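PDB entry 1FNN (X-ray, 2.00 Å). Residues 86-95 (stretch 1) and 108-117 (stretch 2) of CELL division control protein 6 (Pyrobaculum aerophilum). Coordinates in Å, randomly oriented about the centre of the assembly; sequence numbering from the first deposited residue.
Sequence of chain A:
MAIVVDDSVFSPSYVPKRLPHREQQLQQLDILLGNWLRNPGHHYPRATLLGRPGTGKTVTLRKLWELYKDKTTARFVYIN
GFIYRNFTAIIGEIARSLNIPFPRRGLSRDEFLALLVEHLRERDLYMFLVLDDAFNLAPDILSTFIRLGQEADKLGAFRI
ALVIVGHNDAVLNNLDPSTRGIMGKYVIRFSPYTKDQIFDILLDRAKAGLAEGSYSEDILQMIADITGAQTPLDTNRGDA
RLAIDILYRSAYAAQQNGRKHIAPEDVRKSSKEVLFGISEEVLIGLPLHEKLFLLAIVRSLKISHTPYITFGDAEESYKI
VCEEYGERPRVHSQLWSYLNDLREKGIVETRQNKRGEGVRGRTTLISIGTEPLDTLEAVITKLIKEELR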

# COMPACT_ATOMS: atom_id res chain seq x y z
N ASN A 86 4.28 -0.87 -24.51
CA ASN A 86 4.12 -1.56 -25.79
C ASN A 86 5.37 -2.40 -26.02
O ASN A 86 6.31 -2.26 -25.24
N PHE A 87 5.31 -3.31 -26.98
CA PHE A 87 6.34 -4.23 -27.33
C PHE A 87 7.70 -3.55 -27.52
O PHE A 87 8.72 -4.06 -27.06
N THR A 88 7.73 -2.47 -28.30
CA THR A 88 8.95 -1.76 -28.61
C THR A 88 9.60 -1.18 -27.36
O THR A 88 10.82 -1.23 -27.23
N ALA A 89 8.81 -0.55 -26.49
CA ALA A 89 9.34 -0.01 -25.25
C ALA A 89 9.90 -1.13 -24.36
O ALA A 89 10.94 -0.94 -23.74
N ILE A 90 9.18 -2.22 -24.20
CA ILE A 90 9.61 -3.32 -23.32
C ILE A 90 10.83 -4.06 -23.85
O ILE A 90 11.82 -4.26 -23.14
N ILE A 91 10.80 -4.44 -25.13
CA ILE A 91 11.97 -5.11 -25.71
C ILE A 91 13.19 -4.22 -25.67
O ILE A 91 14.33 -4.69 -25.48
N GLY A 92 13.03 -2.91 -25.88
CA GLY A 92 14.10 -1.97 -25.73
C GLY A 92 14.69 -1.96 -24.32
O GLY A 92 15.92 -1.88 -24.15
N GLU A 93 13.84 -1.97 -23.29
CA GLU A 93 14.34 -1.98 -21.92
C GLU A 93 14.99 -3.32 -21.57
O GLU A 93 16.11 -3.33 -21.05
N ILE A 94 14.49 -4.43 -22.11
CA ILE A 94 15.11 -5.74 -21.90
C ILE A 94 16.49 -5.76 -22.55
O ILE A 94 17.49 -6.22 -22.01
N ALA A 95 16.53 -5.23 -23.79
CA ALA A 95 17.79 -5.16 -24.54
C ALA A 95 18.84 -4.31 -23.85
O ALA A 95 20.05 -4.59 -23.78
N SER A 108 11.29 -5.77 -37.18
CA SER A 108 9.92 -6.17 -36.86
C SER A 108 9.88 -6.76 -35.43
O SER A 108 10.86 -7.27 -34.91
N ARG A 109 8.65 -6.94 -34.95
CA ARG A 109 8.39 -7.54 -33.66
C ARG A 109 9.01 -8.93 -33.60
O ARG A 109 9.64 -9.29 -32.60
N ASP A 110 8.86 -9.71 -34.67
CA ASP A 110 9.43 -11.04 -34.75
C ASP A 110 10.95 -11.01 -34.77
O ASP A 110 11.65 -11.88 -34.25
N GLU A 111 11.53 -10.08 -35.53
CA GLU A 111 12.98 -9.92 -35.58
C GLU A 111 13.56 -9.61 -34.19
O GLU A 111 14.53 -10.23 -33.76
N PHE A 112 12.91 -8.69 -33.50
CA PHE A 112 13.27 -8.36 -32.12
C PHE A 112 13.27 -9.56 -31.19
O PHE A 112 14.29 -9.89 -30.57
N LEU A 113 12.19 -10.37 -31.25
CA LEU A 113 12.15 -11.55 -30.40
C LEU A 113 13.25 -12.51 -30.79
O LEU A 113 13.92 -13.15 -29.97
N ALA A 114 13.42 -12.64 -32.12
CA ALA A 114 14.50 -13.53 -32.60
C ALA A 114 15.86 -13.02 -32.08
O ALA A 114 16.72 -13.84 -31.75
N LEU A 115 16.09 -11.72 -32.14
CA LEU A 115 17.37 -11.17 -31.62
C LEU A 115 17.57 -11.47 -30.13
O LEU A 115 18.61 -11.95 -29.68
N LEU A 116 16.50 -11.31 -29.36
CA LEU A 116 16.54 -11.60 -27.91
C LEU A 116 16.77 -13.06 -27.69
O LEU A 116 17.63 -13.49 -26.90
N VAL A 117 16.11 -13.93 -28.48
CA VAL A 117 16.43 -15.37 -28.34
C VAL A 117 17.86 -15.67 -28.69
O VAL A 117 18.56 -16.47 -28.06

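Two helices, 87-95 and 109-117, run nearly parallel, 19° apart, with their axes 11.0 Å apart at closest approach. That spacing leaves room for large side chains, and the contact is built from them: F87, I91 and I94 from the first helix meet R109, F112, L113 and L116 from the second. No hydrogen bond crosses, so shape does the work, and 407 Å² of surface is buried in all.

F87 sets the pattern. Its CA-to-CB bond points toward the partner helix, and chi1 in t (-173°) with chi2 at 78° carries the ring in among three neighbours. R109 lays its aliphatic stem over one face, with CG 3.5 Å from the centroid of the F87 ring, a CH-pi contact only 15° off the normal. At the edge, F87 CE2 lies 3.6 Å from F112 CB. F87 CZ also comes within 3.6 Å of L113 CG. R109 starts out sideways; chi1 and chi2, both t, extend its chain, so the methylenes cover the ring while NH2 finds a hydrogen-bonding partner elsewhere in the structure. An arginine at the border of such a contact can thus serve as a hydrocarbon near its backbone and as a charge at its tip.

One turn on, I91 repeats the theme with the roles exchanged. Here the aromatic ring belongs to the second helix: I91 CG2 sits 3.9 Å from the centroid of the F112 ring, 9° off its normal. F112 has chi1 at -97°, outside the usual wells, and in this pose its ring presents a face to that methyl. I91 adopts chi1 t (-158°) and chi2 p (74°), which sends CD1 in another direction, to 3.8 Å from L116 CD2 and, more loosely, 4.5 Å from L113 CD2. One isoleucine therefore spans a full turn of the partner helix, from F112 to L116.

L113 leaves its backbone sideways, but its m,t rotamer brings its end back to the contact. L116 points toward the first helix in t,p. Its CD2 packs between I91 CD1 (3.8 Å) and I94 CG2 (4.2 Å), and L116 CD1 adds a closer contact, 3.9 Å, to I94 CG2; I94 is itself m,t.

Polar side chains work at the helix starts instead. N86, chi1 p, caps the first helix through OD1, which accepts from A89 N at 2.8 Å. S108, also p, accepts at OG from E111 N at 2.9 Å, and E111 OE2 returns the favour by accepting from S108 N at 2.7 Å, closing a reciprocal capping box.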

# COMPACT_ATOMS: atom_id res chain seq x y z
CB ASN A 86 3.91 -0.55 -26.92
CG ASN A 86 5.03 0.49 -26.91
OD1 ASN A 86 6.18 0.14 -27.19
ND2 ASN A 86 4.67 1.72 -26.58
CB PHE A 87 6.01 -5.01 -28.63
CG PHE A 87 7.07 -6.08 -28.82
CD1 PHE A 87 7.02 -7.24 -28.06
CD2 PHE A 87 8.11 -5.92 -29.72
CE1 PHE A 87 7.97 -8.22 -28.21
CE2 PHE A 87 9.07 -6.91 -29.86
CZ PHE A 87 9.01 -8.06 -29.11
CB THR A 88 8.69 -0.63 -29.64
OG1 THR A 88 8.24 -1.27 -30.84
CG2 THR A 88 9.95 0.16 -29.94
CB ALA A 89 8.27 0.78 -24.50
CB ILE A 90 8.46 -4.33 -23.13
CG1 ILE A 90 7.32 -3.67 -22.36
CG2 ILE A 90 8.96 -5.57 -22.38
CD1 ILE A 90 5.97 -4.36 -22.58
CB ILE A 91 11.66 -5.62 -27.14
CG1 ILE A 91 12.62 -6.75 -27.52
CG2 ILE A 91 11.74 -4.52 -28.16
CD1 ILE A 91 12.31 -8.06 -26.82
CB GLU A 93 13.23 -1.61 -20.92
CG GLU A 93 13.67 -1.65 -19.46
CD GLU A 93 14.80 -0.69 -19.14
OE1 GLU A 93 15.10 0.14 -20.04
OE2 GLU A 93 15.37 -0.76 -18.02
CB ILE A 94 14.26 -6.85 -22.55
CG1 ILE A 94 13.01 -7.07 -21.71
CG2 ILE A 94 15.00 -8.19 -22.68
CD1 ILE A 94 11.94 -7.96 -22.31
CB ALA A 95 17.43 -4.57 -25.92
CB SER A 108 9.41 -7.25 -37.80
OG SER A 108 10.01 -8.50 -37.49
CB ARG A 109 6.88 -7.63 -33.39
CG ARG A 109 6.57 -8.00 -31.95
CD ARG A 109 5.21 -8.65 -31.80
NE ARG A 109 4.43 -8.06 -30.72
CZ ARG A 109 3.36 -8.62 -30.18
NH1 ARG A 109 2.93 -9.80 -30.61
NH2 ARG A 109 2.71 -8.00 -29.20
CB ASP A 110 8.97 -11.78 -36.01
CG ASP A 110 7.48 -12.09 -36.01
OD1 ASP A 110 6.84 -12.04 -34.93
OD2 ASP A 110 6.94 -12.39 -37.11
CB GLU A 111 13.30 -8.80 -36.58
CG GLU A 111 13.27 -9.41 -37.98
CD GLU A 111 13.23 -8.36 -39.08
OE1 GLU A 111 13.84 -8.65 -40.13
OE2 GLU A 111 12.63 -7.28 -38.92
CB PHE A 112 12.23 -7.37 -31.59
CG PHE A 112 12.67 -5.94 -31.69
CD1 PHE A 112 11.81 -4.98 -32.20
CD2 PHE A 112 13.94 -5.57 -31.28
CE1 PHE A 112 12.22 -3.66 -32.30
CE2 PHE A 112 14.35 -4.26 -31.38
CZ PHE A 112 13.49 -3.30 -31.89
CB LEU A 113 10.80 -12.29 -30.49
CG LEU A 113 9.67 -11.56 -29.79
CD1 LEU A 113 8.33 -12.21 -30.17
CD2 LEU A 113 9.90 -11.53 -28.29
CB ALA A 114 14.45 -13.53 -34.12
CB LEU A 115 17.41 -9.67 -31.86
CG LEU A 115 18.71 -8.93 -31.45
CD1 LEU A 115 19.92 -9.48 -32.19
CD2 LEU A 115 18.57 -7.44 -31.69
CB LEU A 116 15.23 -11.08 -27.24
CG LEU A 116 15.04 -11.62 -25.80
CD1 LEU A 116 16.19 -11.12 -24.93
CD2 LEU A 116 13.67 -11.24 -25.27
CB VAL A 117 15.45 -16.19 -29.23
CG1 VAL A 117 15.89 -17.62 -29.38
CG2 VAL A 117 14.04 -16.10 -28.64